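PDB 3IFR: carbohydrate kinase, FGGY from Rhodospirillum rubrum, which probably phosphorylates D-xylulose at the expense of ATP, as a xylulose kinase of the FGGY carbohydrate kinase family. Local coordinates for residues T17-I22 and R36-S41. Numbering follows the deposited sequence.
Sequences TSTIAI and RPTTLS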
loop_
_atom_site.group_PDB
_atom_site.type_symbol
_atom_site.label_atom_id
_atom_site.label_comp_id
_atom_site.label_asym_id
_atom_site.label_seq_id
_atom_site.Cartn_x
_atom_site.Cartn_y
_atom_site.Cartn_z
ATOM N N THR A 17 6.697 -9.442 5.486
ATOM C CA THR A 17 7.041 -10.799 5.886
ATOM C C THR A 17 7.983 -11.477 4.884
ATOM O O THR A 17 8.327 -12.658 5.017
ATOM C CB THR A 17 5.802 -11.674 6.104
ATOM O OG1 THR A 17 5.135 -11.834 4.860
ATOM C CG2 THR A 17 4.851 -11.038 7.151
ATOM N N SER A 18 8.446 -10.699 3.914
ATOM C CA SER A 18 9.222 -11.263 2.838
ATOM C C SER A 18 10.132 -10.256 2.066
ATOM O O SER A 18 9.710 -9.143 1.784
ATOM C CB SER A 18 8.217 -11.884 1.907
ATOM O OG SER A 18 8.883 -12.777 1.100
ATOM N N THR A 19 11.370 -10.644 1.750
ATOM C CA THR A 19 12.265 -9.812 0.965
ATOM C C THR A 19 12.426 -10.467 -0.390
ATOM O O THR A 19 12.856 -11.600 -0.477
ATOM C CB THR A 19 13.678 -9.669 1.580
ATOM O OG1 THR A 19 13.600 -9.093 2.874
ATOM C CG2 THR A 19 14.556 -8.781 0.704
ATOM N N ILE A 20 12.084 -9.747 -1.450
ATOM C CA ILE A 20 11.930 -10.340 -2.768
ATOM C C ILE A 20 12.717 -9.510 -3.734
ATOM O O ILE A 20 12.646 -8.290 -3.668
ATOM C CB ILE A 20 10.475 -10.313 -3.182
ATOM C CG1 ILE A 20 9.650 -11.198 -2.242
ATOM C CG2 ILE A 20 10.325 -10.805 -4.618
ATOM C CD1 ILE A 20 8.133 -10.982 -2.373
ATOM N N ALA A 21 13.488 -10.155 -4.597
ATOM C CA ALA A 21 14.203 -9.453 -5.661
ATOM C C ALA A 21 13.935 -10.136 -6.990
ATOM O O ALA A 21 13.858 -11.369 -7.051
ATOM C CB ALA A 21 15.689 -9.455 -5.422
ATOM N N ILE A 22 13.870 -9.336 -8.052
ATOM C CA ILE A 22 13.696 -9.876 -9.393
ATOM C C ILE A 22 14.662 -9.278 -10.405
ATOM O O ILE A 22 15.102 -8.114 -10.279
ATOM C CB ILE A 22 12.274 -9.634 -9.907
ATOM C CG1 ILE A 22 12.089 -8.134 -10.145
ATOM C CG2 ILE A 22 11.258 -10.170 -8.886
ATOM C CD1 ILE A 22 10.644 -7.728 -10.442
ATOM N N ARG A 36 13.172 -14.291 0.649
ATOM C CA ARG A 36 13.623 -14.703 1.963
ATOM C C ARG A 36 12.590 -14.177 2.945
ATOM O O ARG A 36 12.107 -13.039 2.804
ATOM C CB ARG A 36 15.006 -14.113 2.316
ATOM C CG ARG A 36 16.226 -14.641 1.534
ATOM C CD ARG A 36 16.439 -16.146 1.727
ATOM N NE ARG A 36 17.679 -16.613 1.097
ATOM C CZ ARG A 36 17.772 -16.941 -0.187
ATOM N NH1 ARG A 36 16.704 -16.831 -0.952
ATOM N NH2 ARG A 36 18.925 -17.362 -0.711
ATOM N N PRO A 37 12.263 -14.995 3.961
ATOM C CA PRO A 37 11.314 -14.609 4.999
ATOM C C PRO A 37 11.898 -13.491 5.893
ATOM O O PRO A 37 13.117 -13.409 6.092
ATOM C CB PRO A 37 11.150 -15.915 5.810
ATOM C CG PRO A 37 11.693 -16.987 4.932
ATOM C CD PRO A 37 12.822 -16.333 4.222
ATOM N N THR A 38 11.020 -12.646 6.424
ATOM C CA THR A 38 11.439 -11.572 7.305
ATOM C C THR A 38 10.580 -11.744 8.491
ATOM O O THR A 38 9.418 -12.124 8.319
ATOM C CB THR A 38 11.090 -10.215 6.721
ATOM O OG1 THR A 38 11.746 -10.085 5.462
ATOM C CG2 THR A 38 11.487 -9.087 7.674
ATOM N N THR A 39 11.137 -11.484 9.681
ATOM C CA THR A 39 10.393 -11.676 10.922
ATOM C C THR A 39 9.715 -10.391 11.399
ATOM O O THR A 39 10.364 -9.343 11.542
ATOM C CB THR A 39 11.294 -12.182 12.059
ATOM O OG1 THR A 39 11.993 -13.366 11.649
ATOM C CG2 THR A 39 10.457 -12.470 13.312
ATOM N N LEU A 40 8.405 -10.465 11.607
ATOM C CA LEU A 40 7.672 -9.423 12.313
ATOM C C LEU A 40 7.702 -9.829 13.763
ATOM O O LEU A 40 7.169 -10.887 14.102
ATOM C CB LEU A 40 6.219 -9.428 11.844
ATOM C CG LEU A 40 5.271 -8.293 12.239
ATOM C CD1 LEU A 40 5.948 -6.926 12.122
ATOM C CD2 LEU A 40 4.070 -8.338 11.303
ATOM N N SER A 41 8.337 -9.038 14.625
ATOM C CA SER A 41 8.260 -9.286 16.058
ATOM C C SER A 41 7.208 -8.407 16.714
ATOM O O SER A 41 6.894 -7.319 16.222
ATOM C CB SER A 41 9.601 -9.011 16.750
ATOM O OG SER A 41 10.642 -9.717 16.107
HETATM O O HOH W 1 11.784 -7.685 4.186
#
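The open end of the beta hairpin formed by strands 18-25 and 29-37 is where Thr-19 pairs with Arg-36 and Thr-17 meets Thr-38. Thr-19 and Arg-36 form an antiparallel hydrogen-bonded pair, with both reciprocal bonds present. The bond from Thr-19 N to Arg-36 O is 2.7 Å long and almost straight (172° at the hydrogen), whereas that from Arg-36 N to Thr-19 O, at 2.9 Å, is more bent (130°). Ser-18 and Pro-37 follow as the non-hydrogen-bonded pair, a position at which the ring nitrogen's lack of an N-H costs no bond to the partner strand. Within this pair the CA atoms serve as donors of two CA-H...O contacts: Ser-18 CA lies 3.4 Å from Arg-36 O, and Pro-37 CA lies 3.6 Å from Thr-17 O. Beyond the last pair, Thr-38 N still bonds Thr-17 O at 3.0 Å, but it stands well above the carbonyl plane, a geometry unlike that of the regular ladder.

Two threonine side chains complete the contact, crossing at about a right angle. Both hydroxyls lie anti to their own carbonyl carbon (chi1 near -60° in both), which brings the two OG1 atoms within 3.3 Å of each other. A water links them, at 2.6 Å from Thr-19 OG1 and 2.7 Å from Thr-38 OG1, and Asn-58 OD1 of helix 52-70 hydrogen-bonds both hydroxyls. These buried polar groups are therefore satisfied jointly by the water and the helix. Arg-36 leaves the sheet on the same face as Thr-19, its guanidinium NH2 forming a salt bridge with Glu-65 of that helix. The arrangement is that of the outer antiparallel hairpin of the N-terminal domain's mixed sheet, covered on one face by a helix, as in the actin-like ATPase fold of FGGY kinases.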